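Local coordinates for protein beta-methylmalyl-CoA dehydratase (Chloroflexus aurantiacus, PDB 4E3E) that catalyses the reversible dehydration of (2R,3S)-beta-methylmalyl-CoA to mesaconyl-CoA in the glyoxylate assimilation cycle that regenerates acetyl-CoA and yields pyruvate, at residues 51-59 with 177-186; 167-178 with 268-276. All coordinates share one frame; numbering follows the deposited sequence.

Interaction 1 (51-59 with 177-186)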
loop_
_atom_site.group_PDB
_atom_site.type_symbol
_atom_site.label_atom_id
_atom_site.label_comp_id
_atom_site.label_asym_id
_atom_site.label_seq_id
_atom_site.Cartn_x
_atom_site.Cartn_y
_atom_site.Cartn_z
ATOM N N PRO A 51 15.185 15.839 6.739
ATOM C CA PRO A 51 16.197 16.908 6.828
ATOM C C PRO A 51 15.838 18.184 6.031
ATOM O O PRO A 51 16.128 19.287 6.485
ATOM C CB PRO A 51 17.478 16.234 6.307
ATOM C CG PRO A 51 17.233 14.757 6.520
ATOM C CD PRO A 51 15.768 14.594 6.191
ATOM N N PHE A 52 15.189 18.041 4.881
ATOM C CA PHE A 52 14.742 19.197 4.117
ATOM C C PHE A 52 13.744 20.008 4.949
ATOM O O PHE A 52 13.892 21.226 5.085
ATOM C CB PHE A 52 14.123 18.753 2.785
ATOM C CG PHE A 52 13.757 19.896 1.865
ATOM C CD1 PHE A 52 12.513 20.521 1.971
ATOM C CD2 PHE A 52 14.654 20.336 0.875
ATOM C CE1 PHE A 52 12.172 21.577 1.127
ATOM C CE2 PHE A 52 14.310 21.383 0.015
ATOM C CZ PHE A 52 13.070 22.009 0.151
ATOM N N ALA A 53 12.758 19.327 5.536
ATOM C CA ALA A 53 11.754 19.985 6.373
ATOM C C ALA A 53 12.389 20.646 7.595
ATOM O O ALA A 53 12.037 21.791 7.955
ATOM C CB ALA A 53 10.671 19.004 6.779
ATOM N N GLN A 54 13.359 19.965 8.204
ATOM C CA GLN A 54 14.057 20.539 9.366
ATOM C C GLN A 54 14.874 21.781 9.036
ATOM O O GLN A 54 14.983 22.683 9.865
ATOM C CB GLN A 54 14.928 19.494 10.058
ATOM C CG GLN A 54 14.093 18.482 10.823
ATOM C CD GLN A 54 14.884 17.274 11.265
ATOM O OE1 GLN A 54 15.969 17.002 10.755
ATOM N NE2 GLN A 54 14.331 16.526 12.210
ATOM N N SER A 55 15.432 21.842 7.825
ATOM C CA SER A 55 16.189 23.025 7.410
ATOM C C SER A 55 15.261 24.240 7.264
ATOM O O SER A 55 15.723 25.381 7.204
ATOM C CB SER A 55 16.932 22.776 6.103
ATOM O OG SER A 55 16.013 22.759 5.013
ATOM N N LEU A 56 13.956 23.985 7.205
ATOM C CA LEU A 56 12.966 25.054 7.162
ATOM C C LEU A 56 12.383 25.331 8.541
ATOM O O LEU A 56 11.469 26.145 8.678
ATOM C CB LEU A 56 11.854 24.722 6.166
ATOM C CG LEU A 56 12.342 24.417 4.747
ATOM C CD1 LEU A 56 11.157 24.172 3.820
ATOM C CD2 LEU A 56 13.256 25.512 4.200
ATOM N N GLY A 57 12.919 24.661 9.558
ATOM C CA GLY A 57 12.542 24.936 10.950
ATOM C C GLY A 57 11.395 24.070 11.464
ATOM O O GLY A 57 10.883 24.318 12.533
ATOM N N LEU A 58 10.984 23.061 10.703
ATOM C CA LEU A 58 9.953 22.117 11.148
ATOM C C LEU A 58 10.576 20.994 11.973
ATOM O O LEU A 58 11.794 20.766 11.902
ATOM C CB LEU A 58 9.209 21.513 9.935
ATOM C CG LEU A 58 8.343 22.503 9.145
ATOM C CD1 LEU A 58 7.676 21.828 7.963
ATOM C CD2 LEU A 58 7.296 23.199 10.023
ATOM N N GLU A 59 9.783 20.301 12.764
ATOM C CA GLU A 59 10.275 19.197 13.572
ATOM C C GLU A 59 10.785 18.044 12.740
ATOM O O GLU A 59 11.751 17.419 13.073
ATOM C CB GLU A 59 9.201 18.694 14.511
ATOM C CG GLU A 59 8.612 19.736 15.436
ATOM C CD GLU A 59 7.522 19.192 16.329
ATOM O OE1 GLU A 59 7.506 17.984 16.586
ATOM O OE2 GLU A 59 6.679 19.975 16.789
ATOM N N PRO A 177 4.103 28.075 8.582
ATOM C CA PRO A 177 4.697 27.361 9.720
ATOM C C PRO A 177 6.180 27.077 9.595
ATOM O O PRO A 177 6.767 26.500 10.502
ATOM C CB PRO A 177 3.947 26.034 9.712
ATOM C CG PRO A 177 3.581 25.811 8.261
ATOM C CD PRO A 177 3.480 27.154 7.608
ATOM N N TYR A 178 6.776 27.449 8.472
ATOM C CA TYR A 178 8.209 27.251 8.291
ATOM C C TYR A 178 8.866 28.524 7.777
ATOM O O TYR A 178 8.181 29.499 7.460
ATOM C CB TYR A 178 8.480 26.054 7.377
ATOM C CG TYR A 178 7.654 26.025 6.116
ATOM C CD1 TYR A 178 8.041 26.747 4.996
ATOM C CD2 TYR A 178 6.485 25.259 6.036
ATOM C CE1 TYR A 178 7.287 26.717 3.827
ATOM C CE2 TYR A 178 5.725 25.223 4.876
ATOM C CZ TYR A 178 6.130 25.954 3.772
ATOM O OH TYR A 178 5.388 25.920 2.601
ATOM N N THR A 179 10.194 28.517 7.721
ATOM C CA THR A 179 10.962 29.694 7.351
ATOM C C THR A 179 12.013 29.307 6.335
ATOM O O THR A 179 12.628 28.251 6.448
ATOM C CB THR A 179 11.688 30.277 8.574
ATOM O OG1 THR A 179 10.730 30.531 9.603
ATOM C CG2 THR A 179 12.382 31.583 8.209
ATOM N N VAL A 180 12.237 30.181 5.360
ATOM C CA VAL A 180 13.194 29.917 4.297
ATOM C C VAL A 180 14.310 30.948 4.340
ATOM O O VAL A 180 14.047 32.136 4.500
ATOM C CB VAL A 180 12.520 29.998 2.913
ATOM C CG1 VAL A 180 13.535 29.761 1.808
ATOM C CG2 VAL A 180 11.404 28.985 2.809
ATOM N N SER A 181 15.554 30.506 4.206
ATOM C CA SER A 181 16.614 31.445 3.837
ATOM C C SER A 181 17.359 30.902 2.641
ATOM O O SER A 181 17.545 29.687 2.516
ATOM C CB SER A 181 17.561 31.745 5.002
ATOM O OG SER A 181 18.201 30.572 5.457
ATOM N N ALA A 182 17.753 31.809 1.749
ATOM C CA ALA A 182 18.570 31.469 0.587
ATOM C C ALA A 182 19.770 30.615 0.992
ATOM O O ALA A 182 20.095 29.627 0.329
ATOM C CB ALA A 182 19.034 32.739 -0.107
ATOM N N ALA A 183 20.399 30.989 2.103
ATOM C CA ALA A 183 21.591 30.311 2.614
ATOM C C ALA A 183 21.337 28.849 2.981
ATOM O O ALA A 183 22.271 28.097 3.254
ATOM C CB ALA A 183 22.146 31.069 3.814
ATOM N N ASN A 184 20.074 28.448 2.964
ATOM C CA ASN A 184 19.664 27.169 3.516
ATOM C C ASN A 184 18.607 26.472 2.660
ATOM O O ASN A 184 17.966 25.516 3.115
ATOM C CB ASN A 184 19.116 27.401 4.929
ATOM C CG ASN A 184 19.421 26.259 5.878
ATOM O OD1 ASN A 184 20.479 25.630 5.803
ATOM N ND2 ASN A 184 18.496 25.998 6.795
ATOM N N TYR A 185 18.417 26.945 1.429
ATOM C CA TYR A 185 17.395 26.362 0.540
ATOM C C TYR A 185 18.012 25.751 -0.715
ATOM O O TYR A 185 18.449 26.473 -1.615
ATOM C CB TYR A 185 16.334 27.410 0.160
ATOM C CG TYR A 185 15.103 26.807 -0.468
ATOM C CD1 TYR A 185 14.097 26.259 0.324
ATOM C CD2 TYR A 185 14.940 26.773 -1.854
ATOM C CE1 TYR A 185 12.968 25.695 -0.240
ATOM C CE2 TYR A 185 13.808 26.212 -2.430
ATOM C CZ TYR A 185 12.830 25.671 -1.613
ATOM O OH TYR A 185 11.698 25.114 -2.154
ATOM N N ASN A 186 18.047 24.421 -0.772
ATOM C CA ASN A 186 18.634 23.730 -1.905
ATOM C C ASN A 186 17.654 23.637 -3.075
ATOM O O ASN A 186 16.728 22.831 -3.060
ATOM C CB ASN A 186 19.143 22.346 -1.480
ATOM C CG ASN A 186 19.964 21.675 -2.553
ATOM O OD1 ASN A 186 19.595 21.660 -3.727
ATOM N ND2 ASN A 186 21.081 21.104 -2.156
#

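Interaction 2 (167-178 with 268-276)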
loop_
_atom_site.group_PDB
_atom_site.type_symbol
_atom_site.label_atom_id
_atom_site.label_comp_id
_atom_site.label_asym_id
_atom_site.label_seq_id
_atom_site.Cartn_x
_atom_site.Cartn_y
_atom_site.Cartn_z
ATOM N N ASP A 167 -14.975 34.035 -0.675
ATOM C CA ASP A 167 -14.435 33.701 -1.994
ATOM C C ASP A 167 -13.079 32.993 -1.871
ATOM O O ASP A 167 -12.721 32.163 -2.704
ATOM C CB ASP A 167 -14.289 34.963 -2.834
ATOM C CG ASP A 167 -13.670 34.698 -4.187
ATOM O OD1 ASP A 167 -14.369 34.203 -5.097
ATOM O OD2 ASP A 167 -12.478 34.994 -4.341
ATOM N N SER A 168 -12.325 33.332 -0.827
ATOM C CA SER A 168 -11.006 32.753 -0.607
ATOM C C SER A 168 -10.682 32.900 0.870
ATOM O O SER A 168 -11.307 33.709 1.564
ATOM C CB SER A 168 -9.940 33.488 -1.444
ATOM O OG SER A 168 -9.904 34.884 -1.139
ATOM N N VAL A 169 -9.719 32.119 1.347
ATOM C CA VAL A 169 -9.144 32.341 2.671
ATOM C C VAL A 169 -8.234 33.569 2.564
ATOM O O VAL A 169 -7.317 33.570 1.747
ATOM C CB VAL A 169 -8.327 31.118 3.149
ATOM C CG1 VAL A 169 -7.633 31.416 4.483
ATOM C CG2 VAL A 169 -9.221 29.876 3.257
ATOM N N PRO A 170 -8.485 34.623 3.379
ATOM C CA PRO A 170 -7.640 35.826 3.301
ATOM C C PRO A 170 -6.172 35.533 3.621
ATOM O O PRO A 170 -5.875 34.716 4.499
ATOM C CB PRO A 170 -8.222 36.752 4.379
ATOM C CG PRO A 170 -9.612 36.268 4.594
ATOM C CD PRO A 170 -9.594 34.785 4.338
ATOM N N VAL A 171 -5.274 36.212 2.916
ATOM C CA VAL A 171 -3.841 36.025 3.096
ATOM C C VAL A 171 -3.434 36.283 4.564
ATOM O O VAL A 171 -2.482 35.680 5.069
ATOM C CB VAL A 171 -3.036 36.883 2.077
ATOM C CG1 VAL A 171 -3.026 38.361 2.453
ATOM C CG2 VAL A 171 -1.617 36.366 1.940
ATOM N N THR A 172 -4.192 37.137 5.251
ATOM C CA THR A 172 -3.933 37.436 6.660
ATOM C C THR A 172 -4.339 36.279 7.578
ATOM O O THR A 172 -3.958 36.267 8.742
ATOM C CB THR A 172 -4.652 38.721 7.101
ATOM O OG1 THR A 172 -6.017 38.661 6.672
ATOM C CG2 THR A 172 -3.985 39.950 6.471
ATOM N N ASP A 173 -5.087 35.305 7.053
ATOM C CA ASP A 173 -5.483 34.109 7.824
ATOM C C ASP A 173 -4.577 32.887 7.600
ATOM O O ASP A 173 -4.749 31.862 8.262
ATOM C CB ASP A 173 -6.935 33.693 7.501
ATOM C CG ASP A 173 -7.971 34.645 8.083
ATOM O OD1 ASP A 173 -7.628 35.511 8.908
ATOM O OD2 ASP A 173 -9.149 34.520 7.717
ATOM N N LEU A 174 -3.639 32.981 6.662
ATOM C CA LEU A 174 -2.799 31.830 6.315
ATOM C C LEU A 174 -1.763 31.540 7.384
ATOM O O LEU A 174 -1.116 32.446 7.872
ATOM C CB LEU A 174 -2.078 32.060 4.989
ATOM C CG LEU A 174 -2.933 32.322 3.742
ATOM C CD1 LEU A 174 -2.047 32.482 2.520
ATOM C CD2 LEU A 174 -3.921 31.202 3.510
ATOM N N THR A 175 -1.607 30.268 7.732
ATOM C CA THR A 175 -0.510 29.823 8.596
ATOM C C THR A 175 0.733 29.615 7.733
ATOM O O THR A 175 0.655 28.986 6.676
ATOM C CB THR A 175 -0.881 28.525 9.344
ATOM O OG1 THR A 175 -1.968 28.796 10.231
ATOM C CG2 THR A 175 0.285 27.993 10.159
ATOM N N VAL A 176 1.864 30.165 8.175
ATOM C CA VAL A 176 3.144 30.033 7.464
ATOM C C VAL A 176 4.130 29.415 8.458
ATOM O O VAL A 176 4.894 30.133 9.107
ATOM C CB VAL A 176 3.664 31.399 6.936
ATOM C CG1 VAL A 176 4.943 31.224 6.125
ATOM C CG2 VAL A 176 2.604 32.098 6.099
ATOM N N PRO A 177 4.103 28.075 8.582
ATOM C CA PRO A 177 4.697 27.361 9.720
ATOM C C PRO A 177 6.180 27.077 9.595
ATOM O O PRO A 177 6.767 26.500 10.502
ATOM C CB PRO A 177 3.947 26.034 9.712
ATOM C CG PRO A 177 3.581 25.811 8.261
ATOM C CD PRO A 177 3.480 27.154 7.608
ATOM N N TYR A 178 6.776 27.449 8.472
ATOM C CA TYR A 178 8.209 27.251 8.291
ATOM C C TYR A 178 8.866 28.524 7.777
ATOM O O TYR A 178 8.181 29.499 7.460
ATOM C CB TYR A 178 8.480 26.054 7.377
ATOM C CG TYR A 178 7.654 26.025 6.116
ATOM C CD1 TYR A 178 8.041 26.747 4.996
ATOM C CD2 TYR A 178 6.485 25.259 6.036
ATOM C CE1 TYR A 178 7.287 26.717 3.827
ATOM C CE2 TYR A 178 5.725 25.223 4.876
ATOM C CZ TYR A 178 6.130 25.954 3.772
ATOM O OH TYR A 178 5.388 25.920 2.601
ATOM N N ALA A 268 6.174 25.276 -4.947
ATOM C CA ALA A 268 4.921 25.462 -4.208
ATOM C C ALA A 268 4.890 24.418 -3.096
ATOM O O ALA A 268 4.201 23.394 -3.196
ATOM C CB ALA A 268 3.710 25.330 -5.122
ATOM N N LEU A 269 5.633 24.695 -2.034
ATOM C CA LEU A 269 5.997 23.658 -1.070
ATOM C C LEU A 269 4.832 23.018 -0.333
ATOM O O LEU A 269 4.891 21.823 0.006
ATOM C CB LEU A 269 7.015 24.190 -0.073
ATOM C CG LEU A 269 8.415 24.338 -0.675
ATOM C CD1 LEU A 269 9.360 24.674 0.455
ATOM C CD2 LEU A 269 8.874 23.089 -1.463
ATOM N N SER A 270 3.781 23.802 -0.089
ATOM C CA SER A 270 2.616 23.292 0.630
ATOM C C SER A 270 1.398 24.111 0.285
ATOM O O SER A 270 1.514 25.271 -0.142
ATOM C CB SER A 270 2.844 23.325 2.141
ATOM O OG SER A 270 2.905 24.665 2.609
ATOM N N ILE A 271 0.236 23.496 0.471
ATOM C CA ILE A 271 -1.040 24.151 0.281
ATOM C C ILE A 271 -1.479 24.736 1.608
ATOM O O ILE A 271 -1.546 24.018 2.621
ATOM C CB ILE A 271 -2.115 23.174 -0.239
ATOM C CG1 ILE A 271 -1.739 22.686 -1.646
ATOM C CG2 ILE A 271 -3.485 23.849 -0.177
ATOM C CD1 ILE A 271 -2.603 21.540 -2.173
ATOM N N ALA A 272 -1.751 26.040 1.609
ATOM C CA ALA A 272 -2.116 26.730 2.838
ATOM C C ALA A 272 -3.618 26.994 2.944
ATOM O O ALA A 272 -4.134 27.237 4.044
ATOM C CB ALA A 272 -1.328 28.019 2.972
ATOM N N ALA A 273 -4.320 26.948 1.813
ATOM C CA ALA A 273 -5.759 27.143 1.808
ATOM C C ALA A 273 -6.397 26.518 0.588
ATOM O O ALA A 273 -5.774 26.438 -0.476
ATOM C CB ALA A 273 -6.103 28.632 1.839
ATOM N N ILE A 274 -7.648 26.100 0.749
ATOM C CA ILE A 274 -8.511 25.736 -0.375
ATOM C C ILE A 274 -9.629 26.781 -0.478
ATOM O O ILE A 274 -10.382 26.983 0.473
ATOM C CB ILE A 274 -9.110 24.331 -0.198
ATOM C CG1 ILE A 274 -7.986 23.288 -0.219
ATOM C CG2 ILE A 274 -10.128 24.039 -1.299
ATOM C CD1 ILE A 274 -8.353 21.959 0.415
ATOM N N ASN A 275 -9.723 27.435 -1.632
ATOM C CA ASN A 275 -10.688 28.528 -1.843
ATOM C C ASN A 275 -11.986 28.039 -2.465
ATOM O O ASN A 275 -13.081 28.477 -2.088
ATOM C CB ASN A 275 -10.057 29.606 -2.727
ATOM C CG ASN A 275 -8.702 30.048 -2.208
ATOM O OD1 ASN A 275 -7.695 30.033 -2.938
ATOM N ND2 ASN A 275 -8.658 30.405 -0.939
ATOM N N SER A 276 -11.868 27.134 -3.422
ATOM C CA SER A 276 -13.053 26.495 -3.986
ATOM C C SER A 276 -12.616 25.257 -4.733
ATOM O O SER A 276 -11.423 25.077 -5.010
ATOM C CB SER A 276 -13.845 27.450 -4.888
ATOM O OG SER A 276 -13.147 27.684 -6.088
HETATM O O HOH W 1 -3.247 28.444 6.229
#

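Interaction 1 (51-59 with 177-186)
Pro-177 meets the loop that follows helix 50-55 through its backbone: its O lies 3.4 Å from Leu-58 CD2. The neighbouring Pro-62 and Val-98, substrate-binding positions by similarity, approach Leu-58 and Pro-177 respectively. Tyr-178 brings its CB to 3.8 Å from Leu-56 CB, while the CD2 corner of its ring is 4.1 Å from Leu-58 CD1. Its CG sits between the backbone N and the carbonyl carbon (chi1 47°), which carries the ring past the two leucines toward Ser-270, the partner of its hydroxyl. At Thr-179 the backbone takes over, its N donating a nearly straight bond (169°) to Leu-56 O over 2.9 Å, and its O accepting a CA-H...O contact from Leu-56 CA. Val-180 adds a methyl, CG2, against Leu-56 CD2. After the short 3-10 segment 182-183, the poorly ordered Asn-184 directs ND2 to Ser-55 O in a weak, bent bond. Tyr-185 then takes Leu-56 CD2 at its ring edge and, in an offset edge-to-face pair, receives the edge of Phe-52, with centroids 5.7 Å apart and planes at 65°. The Asn-186 side chain caps the next helix, OD1 accepting from His-189 N, while its backbone O lies at the Phe-52 ring edge. Helix 50-55 closes at Gly-57 in a Schellman motif, and the carbonyl of Leu-56, just past the last helical turn, is taken up by Thr-179 N: one nearly straight backbone bond is the main polar link, with the weak Asn-184 bond beside it, and leucine and aromatic side chains supply most of the rest.

Interaction 2 (167-178 with 268-276)
Residues 167-178 run as an extended linker along strand 270-278 of the antiparallel hot-dog sheet, in the opposite direction, touching it by side chains and one water rather than by strand pairing. Near one end, Val-169 straddles Ala-273, whose CB is 3.6 Å from both its CB and its CG2. Leu-174 reaches the same methyl with CD2 at 3.8 Å and also lies over Ala-272 CB. Two successive alanines can face the linker because Ala-272 and Ala-273 form a classic beta bulge opposite Thr-345 of strand 338-349. The bulge also presents Ala-272 O to a bridging water, which donates to it and accepts from Thr-175 N, linking the two backbones. Farther back, Ser-168 CA lies beside Asn-275 CB, and Arg-311 holds Asp-167 OD2 in a salt bridge. At the opposite end, Tyr-178 passes its hydroxyl to the start of the strand, where OH and Ser-270 OG are 2.8 Å apart in a hydrogen bond. A chi1 of 68° turns OG to the linker; it lies in the plane of the Tyr-178 ring, at its edge. With a phenylalanine at Tyr-178, the Ser-270 hydroxyl would probably lose this partner and be set free to turn. Beside the bond, Leu-269 CB packs 3.6 Å from Tyr-178 OH.

Interactions 1 and 2 lie with their centres about 18 Å apart, on the same side of the chain's centre, and share Pro-177 and Tyr-178. Their segments alternate along the chain: 51-59, then 167-178 running straight on into 177-186, then 268-276. The long connection after strand 138-149 thus follows strand 270-278 first and meets the end of helix 50-55 next, before entering helix 187-190. The two sites also touch through Leu-269, whose CD1 packs on Leu-56, Phe-52 and Tyr-185. By touching both strand 270-278 and the end of helix 50-55, the connection joins the N-terminal and C-terminal halves of the fold, near Gly-96 and Val-98, which probably bind substrate as in relatives.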